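Local coordinates for protein putative cathepsin d (Ixodes ricinus, PDB 5N7Q) that probably cleaves proteins as a cathepsin D-like aspartic endopeptidase of the pepsin family, here in its mature form with the inhibitor pepstatin A bound, at residues L13-Y18 with R162-K167. Numbering follows the deposited sequence.
Unlike the reference sequence in segment 13-18: V17 (reference Glu).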
ATOM      1  N   LEU A  13      -2.139  -3.822  11.694  1.00  8.87           N
ATOM      2  CA  LEU A  13      -1.082  -3.989  12.693  1.00  9.59           C
ATOM      3  C   LEU A  13      -0.366  -2.642  12.881  1.00  9.56           C
ATOM      4  O   LEU A  13       0.356  -2.195  11.988  1.00  9.61           O
ATOM      5  CB  LEU A  13      -0.104  -5.064  12.243  1.00 10.27           C
ATOM      6  CG  LEU A  13       1.072  -5.228  13.212  1.00 10.88           C
ATOM      7  CD1 LEU A  13       0.631  -5.851  14.525  1.00 11.21           C
ATOM      8  CD2 LEU A  13       2.143  -6.064  12.533  1.00 11.72           C
ATOM      9  N   LEU A  14      -0.610  -2.011  14.044  1.00  9.87           N
ATOM     10  CA  LEU A  14       0.136  -0.852  14.547  1.00 10.40           C
ATOM     11  C   LEU A  14       0.094   0.345  13.594  1.00  9.74           C
ATOM     12  O   LEU A  14       0.985   1.172  13.634  1.00 11.01           O
ATOM     13  CB  LEU A  14       1.589  -1.245  14.860  1.00 11.05           C
ATOM     14  CG  LEU A  14       1.786  -2.310  15.958  1.00 12.23           C
ATOM     15  CD1 LEU A  14       3.227  -2.775  15.942  1.00 12.47           C
ATOM     16  CD2 LEU A  14       1.429  -1.820  17.333  1.00 13.14           C
ATOM     17  N   ASP A  15      -0.921   0.410  12.713  1.00  9.40           N
ATOM     18  CA  ASP A  15      -0.995   1.469  11.676  1.00  9.25           C
ATOM     19  C   ASP A  15       0.161   1.399  10.672  1.00  9.22           C
ATOM     20  O   ASP A  15       0.316   2.314   9.858  1.00  9.33           O
ATOM     21  CB  ASP A  15      -1.063   2.901  12.313  1.00  9.38           C
ATOM     22  CG  ASP A  15      -2.457   3.419  12.519  1.00 10.08           C
ATOM     23  OD1 ASP A  15      -3.442   2.713  12.254  1.00 10.41           O
ATOM     24  OD2 ASP A  15      -2.577   4.617  12.938  1.00 10.41           O
ATOM     25  N   VAL A  16       0.947   0.322  10.665  1.00  9.57           N
ATOM     26  CA  VAL A  16       2.098   0.240   9.741  0.50 10.22           C
ATOM     27  C   VAL A  16       1.878  -0.694   8.569  1.00 10.31           C
ATOM     28  O   VAL A  16       2.389  -0.440   7.483  1.00  9.97           O
ATOM     29  CB  VAL A  16       3.439  -0.080  10.424  0.50 11.05           C
ATOM     30  CG1 VAL A  16       3.771   1.003  11.407  0.50 11.33           C
ATOM     31  CG2 VAL A  16       3.465  -1.425  11.104  0.50 11.32           C
ATOM     32  N   VAL A  17       1.143  -1.787   8.772  1.00  9.88           N
ATOM     33  CA  VAL A  17       0.785  -2.676   7.667  1.00 10.28           C
ATOM     34  C   VAL A  17      -0.644  -3.168   7.827  1.00 10.05           C
ATOM     35  O   VAL A  17      -1.139  -3.366   8.948  1.00 10.28           O
ATOM     36  CB  VAL A  17       1.749  -3.882   7.543  1.00 10.96           C
ATOM     37  CG1 VAL A  17       3.168  -3.462   7.164  1.00 11.78           C
ATOM     38  CG2 VAL A  17       1.812  -4.670   8.823  1.00 11.09           C
ATOM     39  N   TYR A  18      -1.267  -3.421   6.684  1.00  9.69           N
ATOM     40  CA  TYR A  18      -2.624  -3.938   6.584  1.00  9.54           C
ATOM     41  C   TYR A  18      -2.572  -5.192   5.731  1.00 10.22           C
ATOM     42  O   TYR A  18      -1.834  -5.250   4.749  1.00 11.26           O
ATOM     43  CB  TYR A  18      -3.548  -2.880   5.973  1.00  9.17           C
ATOM     44  CG  TYR A  18      -3.676  -1.619   6.793  1.00  8.77           C
ATOM     45  CD1 TYR A  18      -2.676  -0.645   6.771  1.00  8.79           C
ATOM     46  CD2 TYR A  18      -4.810  -1.389   7.561  1.00  8.88           C
ATOM     47  CE1 TYR A  18      -2.807   0.506   7.545  1.00  8.68           C
ATOM     48  CE2 TYR A  18      -4.938  -0.230   8.319  1.00  8.97           C
ATOM     49  CZ  TYR A  18      -3.939   0.698   8.290  1.00  9.21           C
ATOM     50  OH  TYR A  18      -4.052   1.848   9.039  1.00  8.95           O
ATOM     51  N   ARG A 162      -7.295   4.089  10.781  1.00  9.08           N
ATOM     52  CA  ARG A 162      -6.074   4.616  11.409  1.00  9.21           C
ATOM     53  C   ARG A 162      -6.032   4.534  12.928  1.00  9.45           C
ATOM     54  O   ARG A 162      -5.096   5.043  13.566  1.00  9.66           O
ATOM     55  CB  ARG A 162      -5.782   6.017  10.885  1.00  8.92           C
ATOM     56  CG  ARG A 162      -5.589   6.060   9.371  1.00  9.01           C
ATOM     57  CD  ARG A 162      -4.375   5.273   8.903  1.00  8.75           C
ATOM     58  NE  ARG A 162      -3.107   5.837   9.364  1.00  8.89           N
ATOM     59  CZ  ARG A 162      -1.937   5.195   9.333  1.00  9.09           C
ATOM     60  NH1 ARG A 162      -1.864   3.914   8.980  1.00  9.52           N
ATOM     61  NH2 ARG A 162      -0.831   5.835   9.734  1.00  9.78           N
ATOM     62  N   ASP A 163      -7.048   3.877  13.502  1.00 10.38           N
ATOM     63  CA  ASP A 163      -7.074   3.545  14.930  1.00 11.28           C
ATOM     64  C   ASP A 163      -6.856   2.045  15.106  1.00 11.80           C
ATOM     65  O   ASP A 163      -7.786   1.255  14.895  1.00 11.11           O
ATOM     66  CB  ASP A 163      -8.380   3.967  15.569  1.00 12.18           C
ATOM     67  CG  ASP A 163      -8.430   3.674  17.041  1.00 13.35           C
ATOM     68  OD1 ASP A 163      -7.432   3.160  17.593  1.00 14.49           O
ATOM     69  OD2 ASP A 163      -9.492   4.021  17.618  1.00 15.24           O
ATOM     70  N   PRO A 164      -5.615   1.635  15.453  1.00 12.16           N
ATOM     71  CA  PRO A 164      -5.369   0.184  15.603  1.00 12.12           C
ATOM     72  C   PRO A 164      -6.135  -0.486  16.739  1.00 12.52           C
ATOM     73  O   PRO A 164      -6.234  -1.708  16.776  1.00 12.66           O
ATOM     74  CB  PRO A 164      -3.865   0.099  15.856  1.00 13.24           C
ATOM     75  CG  PRO A 164      -3.319   1.406  15.446  1.00 13.54           C
ATOM     76  CD  PRO A 164      -4.394   2.414  15.675  1.00 12.92           C
ATOM     77  N   SER A 165      -6.714   0.315  17.631  1.00 12.35           N
ATOM     78  CA  SER A 165      -7.520  -0.231  18.737  1.00 13.41           C
ATOM     79  C   SER A 165      -8.930  -0.562  18.296  1.00 13.66           C
ATOM     80  O   SER A 165      -9.669  -1.227  18.999  1.00 13.58           O
ATOM     81  CB  SER A 165      -7.545   0.755  19.913  1.00 13.68           C
ATOM     82  OG  SER A 165      -8.463   1.803  19.707  1.00 16.30           O
ATOM     83  N   SER A 166      -9.313  -0.098  17.118  1.00 13.78           N
ATOM     84  CA  SER A 166     -10.611  -0.381  16.562  1.00 15.03           C
ATOM     85  C   SER A 166     -10.643  -1.788  15.944  1.00 14.93           C
ATOM     86  O   SER A 166      -9.615  -2.308  15.480  1.00 14.66           O
ATOM     87  CB  SER A 166     -10.896   0.729  15.551  1.00 17.13           C
ATOM     88  OG  SER A 166     -12.228   0.741  15.160  1.00 19.94           O
ATOM     89  N   LYS A 167     -11.816  -2.415  15.946  1.00 15.04           N
ATOM     90  CA  LYS A 167     -11.945  -3.814  15.570  1.00 16.45           C
ATOM     91  C   LYS A 167     -11.700  -4.128  14.091  1.00 15.83           C
ATOM     92  O   LYS A 167     -11.146  -5.192  13.758  1.00 16.74           O
ATOM     93  CB  LYS A 167     -13.349  -4.296  15.958  1.00 20.32           C
ATOM     94  CG  LYS A 167     -13.602  -5.759  15.749  1.00 22.83           C
ATOM     95  CD  LYS A 167     -12.875  -6.625  16.747  1.00 25.41           C
ATOM     96  CE  LYS A 167     -13.571  -7.978  16.870  1.00 27.82           C
ATOM     97  NZ  LYS A 167     -12.929  -8.828  17.901  1.00 29.73           N
TER
HETATM   98  O   HOH W   1       1.643   4.537   9.019  1.00 11.25           O
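R162 and D15 lie one over the other with their flat groups stacked. The guanidinium and carboxylate planes are 10° apart, and D15 CG sits 3.6 Å above the centre of the guanidinium. The R162 chain bends at chi2 (-64°) and chi3 (-66°), which set CD and NE; the guanidinium lies over D15. The salt bridge is long, 3.8 Å from D15 OD2 to R162 NE. It works through charge alone, because no N-H points at the oxygen. The directed bonds come from R162 NH1 instead. It donates to the backbone O of D15 at 2.8 Å and to Y18 OH at 3.0 Å. NH1 meets the tyrosine at the ring edge, near its plane. Y18 OH is also hydrogen-bonded to N161 O, so the buried phenol links R162 to the residue before it. D15 OD2 lies 2.6 Å from R162 O. Beside this tight part, at the guanidinium edge, a water bridges D15 O and R162 NH2.

The outer side is looser. P164 lays its ring against the carboxylate, CG 3.5 Å from D15 OD1, and touches the backbone of L14. Around P164 the loop bonds to itself: D163 OD1 accepts from S165 N and S165 OG in an Asx turn, within a D163-S166 type I beta turn.

The contact joins the turn between strands 6-13 and 17-24, which carries a classic beta bulge at L13, V16 and V17, to the loop between strands 155-160 and 170-174. The Y18 side chain is about 10 Å from those of D36 and D227, the predicted catalytic aspartates, and V17 packs on the bound peptide, so the turn borders the active-site region. Helix 316-319 packs against Y18 and R162, strand 287-292 touches D15, and N12 of strand 6-13 meets Y18 and P164.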